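Local coordinates for DSBA-like thioredoxin domain-containing protein (Nitrosomonas europaea, PDB 2IN3), which probably acts as a thiol-disulfide oxidoreductase of the DsbA family, FrnE-like, and is a putative protein disulfide isomerase, at residues I64-H69 and T80-L85. Numbering follows the deposited sequence.
Sequences ILHHWH and TFENAL. With PO4 (phosphate ion), chain B.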
loop_
_atom_site.group_PDB
_atom_site.type_symbol
_atom_site.label_atom_id
_atom_site.label_comp_id
_atom_site.label_asym_id
_atom_site.label_seq_id
_atom_site.Cartn_x
_atom_site.Cartn_y
_atom_site.Cartn_z
ATOM N N ILE A 64 8.667 15.683 -1.061
ATOM C CA ILE A 64 8.589 14.261 -0.737
ATOM C C ILE A 64 9.584 13.922 0.381
ATOM O O ILE A 64 9.240 13.235 1.360
ATOM C CB ILE A 64 8.823 13.380 -2.007
ATOM C CG1 ILE A 64 7.663 13.551 -3.002
ATOM C CG2 ILE A 64 9.039 11.901 -1.629
ATOM C CD1 ILE A 64 7.977 13.083 -4.434
ATOM N N LEU A 65 10.803 14.439 0.261
ATOM C CA LEU A 65 11.818 14.162 1.269
ATOM C C LEU A 65 11.431 14.736 2.649
ATOM O O LEU A 65 11.751 14.150 3.666
ATOM C CB LEU A 65 13.179 14.706 0.817
ATOM C CG LEU A 65 13.771 13.977 -0.405
ATOM C CD1 LEU A 65 15.044 14.675 -0.819
ATOM C CD2 LEU A 65 14.003 12.473 -0.147
ATOM N N HIS A 66 10.743 15.880 2.673
ATOM C CA HIS A 66 10.260 16.415 3.936
ATOM C C HIS A 66 9.271 15.417 4.548
ATOM O O HIS A 66 9.314 15.175 5.759
ATOM C CB HIS A 66 9.597 17.782 3.760
ATOM C CG HIS A 66 8.867 18.240 4.986
ATOM N ND1 HIS A 66 9.504 18.462 6.192
ATOM C CD2 HIS A 66 7.551 18.490 5.202
ATOM C CE1 HIS A 66 8.616 18.839 7.092
ATOM N NE2 HIS A 66 7.423 18.865 6.517
ATOM N N HIS A 67 8.406 14.825 3.706
ATOM C CA HIS A 67 7.470 13.797 4.185
ATOM C C HIS A 67 8.234 12.605 4.781
ATOM O O HIS A 67 7.875 12.125 5.849
ATOM C CB HIS A 67 6.474 13.339 3.089
ATOM C CG HIS A 67 5.464 14.391 2.742
ATOM N ND1 HIS A 67 4.728 14.374 1.577
ATOM C CD2 HIS A 67 5.103 15.519 3.398
ATOM C CE1 HIS A 67 3.952 15.449 1.529
ATOM N NE2 HIS A 67 4.164 16.165 2.622
ATOM N N TRP A 68 9.302 12.156 4.112
ATOM C CA TRP A 68 10.100 11.038 4.611
ATOM C C TRP A 68 10.693 11.351 5.987
ATOM O O TRP A 68 10.577 10.573 6.920
ATOM C CB TRP A 68 11.264 10.719 3.667
ATOM C CG TRP A 68 10.907 10.128 2.340
ATOM C CD1 TRP A 68 9.671 10.157 1.699
ATOM C CD2 TRP A 68 11.809 9.489 1.443
ATOM N NE1 TRP A 68 9.770 9.557 0.478
ATOM C CE2 TRP A 68 11.062 9.118 0.293
ATOM C CE3 TRP A 68 13.179 9.166 1.505
ATOM C CZ2 TRP A 68 11.632 8.434 -0.790
ATOM C CZ3 TRP A 68 13.753 8.480 0.415
ATOM C CH2 TRP A 68 12.979 8.141 -0.725
ATOM N N HIS A 69 11.336 12.498 6.117
ATOM C CA HIS A 69 11.812 12.928 7.429
ATOM C C HIS A 69 10.687 12.939 8.491
ATOM O O HIS A 69 10.877 12.403 9.583
ATOM C CB HIS A 69 12.483 14.281 7.303
ATOM C CG HIS A 69 13.802 14.237 6.595
ATOM N ND1 HIS A 69 14.925 13.685 7.164
ATOM C CD2 HIS A 69 14.184 14.692 5.379
ATOM C CE1 HIS A 69 15.955 13.828 6.341
ATOM N NE2 HIS A 69 15.529 14.426 5.248
ATOM N N THR A 80 16.563 5.524 3.690
ATOM C CA THR A 80 17.940 5.838 3.307
ATOM C C THR A 80 17.930 7.162 2.580
ATOM O O THR A 80 17.399 7.276 1.480
ATOM C CB THR A 80 18.546 4.751 2.424
ATOM O OG1 THR A 80 18.348 3.495 3.064
ATOM C CG2 THR A 80 20.044 4.986 2.228
ATOM N N PHE A 81 18.458 8.185 3.245
ATOM C CA PHE A 81 18.353 9.533 2.736
ATOM C C PHE A 81 19.500 9.838 1.799
ATOM O O PHE A 81 19.350 10.643 0.882
ATOM C CB PHE A 81 18.310 10.545 3.889
ATOM C CG PHE A 81 17.016 10.545 4.619
ATOM C CD1 PHE A 81 15.903 11.134 4.074
ATOM C CD2 PHE A 81 16.896 9.915 5.852
ATOM C CE1 PHE A 81 14.691 11.122 4.753
ATOM C CE2 PHE A 81 15.682 9.902 6.530
ATOM C CZ PHE A 81 14.586 10.497 5.977
ATOM N N GLU A 82 20.642 9.193 2.032
ATOM C CA GLU A 82 21.839 9.417 1.216
ATOM C C GLU A 82 21.541 9.008 -0.233
ATOM O O GLU A 82 21.126 7.881 -0.493
ATOM C CB GLU A 82 23.027 8.620 1.763
ATOM C CG GLU A 82 23.574 9.091 3.117
ATOM C CD GLU A 82 22.630 8.799 4.293
ATOM O OE1 GLU A 82 21.807 7.836 4.212
ATOM O OE2 GLU A 82 22.718 9.548 5.300
ATOM N N ASN A 83 21.751 9.946 -1.156
ATOM C CA ASN A 83 21.416 9.786 -2.580
ATOM C C ASN A 83 19.979 9.365 -2.921
ATOM O O ASN A 83 19.738 8.813 -3.991
ATOM C CB ASN A 83 22.450 8.915 -3.301
ATOM C CG ASN A 83 23.835 9.538 -3.268
ATOM O OD1 ASN A 83 24.591 9.346 -2.316
ATOM N ND2 ASN A 83 24.169 10.307 -4.301
ATOM N N ALA A 84 19.042 9.648 -2.015
ATOM C CA ALA A 84 17.602 9.448 -2.249
ATOM C C ALA A 84 17.120 10.146 -3.518
ATOM O O ALA A 84 17.576 11.256 -3.858
ATOM C CB ALA A 84 16.787 9.937 -1.048
ATOM N N LEU A 85 16.205 9.473 -4.220
ATOM C CA LEU A 85 15.521 10.051 -5.380
ATOM C C LEU A 85 16.461 10.841 -6.299
ATOM O O LEU A 85 16.311 12.063 -6.415
ATOM C CB LEU A 85 14.344 10.932 -4.912
ATOM C CG LEU A 85 13.288 10.225 -4.049
ATOM C CD1 LEU A 85 12.297 11.205 -3.410
ATOM C CD2 LEU A 85 12.531 9.181 -4.853
HETATM P P PO4 B . 4.539 11.180 -0.182
HETATM O O1 PO4 B . 5.262 12.460 -0.492
HETATM O O2 PO4 B . 3.634 10.730 -1.310
HETATM O O3 PO4 B . 5.545 10.122 0.152
HETATM O O4 PO4 B . 3.605 11.480 0.988
#
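His-67 ND1 donates its N-H to phosphate O1 at 2.9 Å, nearly straight at 167° and in the plane of the imidazole ring, and makes a weak hydrogen bond to O4. The same ion, probably from the crystallisation liquor, also bonds to Ser-19 in helix 19-35, whose start carries a CxxC pattern consistent with a thioredoxin-type active site. Ile-64 lies between the ion and the loop 80-85, its CG1 3.6 Å from phosphate O1 and its CG2 3.8 Å from Leu-85 CD1. Farther along helix 58-75 the His-69 and Phe-81 rings form an offset stack, centroids 3.9 Å apart and planes only 3° from parallel, with Phe-81 CE1 over the centre of the imidazole. Phe-81 CG stands anti to its carbonyl carbon (chi1 -73°), which carries the ring back toward the helix; its CE1 also touches Trp-68 CB at 3.6 Å. With an alanine at Phe-81 the imidazole would probably lose its stacking partner and be freer to turn, and a gap would open beside Trp-68 CB. The indole lies farther in, its CZ3 3.7 Å from Ala-84 CB, its edge directed at Thr-80 O, and Leu-65 CD2 over one face near the rim. Leu-85 CD1 also meets Trp-68 CZ2 and Leu-65 CD2. A type II turn from Phe-81 to Ala-84, closed by Ala-84 N to Phe-81 O at 3.1 Å, brings the phenyl and the Ala-84 methyl to the same helix. Phe-79 stacks on the indole, and Arg-61, earlier on helix 58-75, hydrogen-bonds the carbonyl oxygens of Ala-84 and Leu-85. Between 64-69 and 80-85 themselves the hold is apolar and aromatic, resting on shape and ring stacking, while Arg-61 adds polar bonds from the preceding turn.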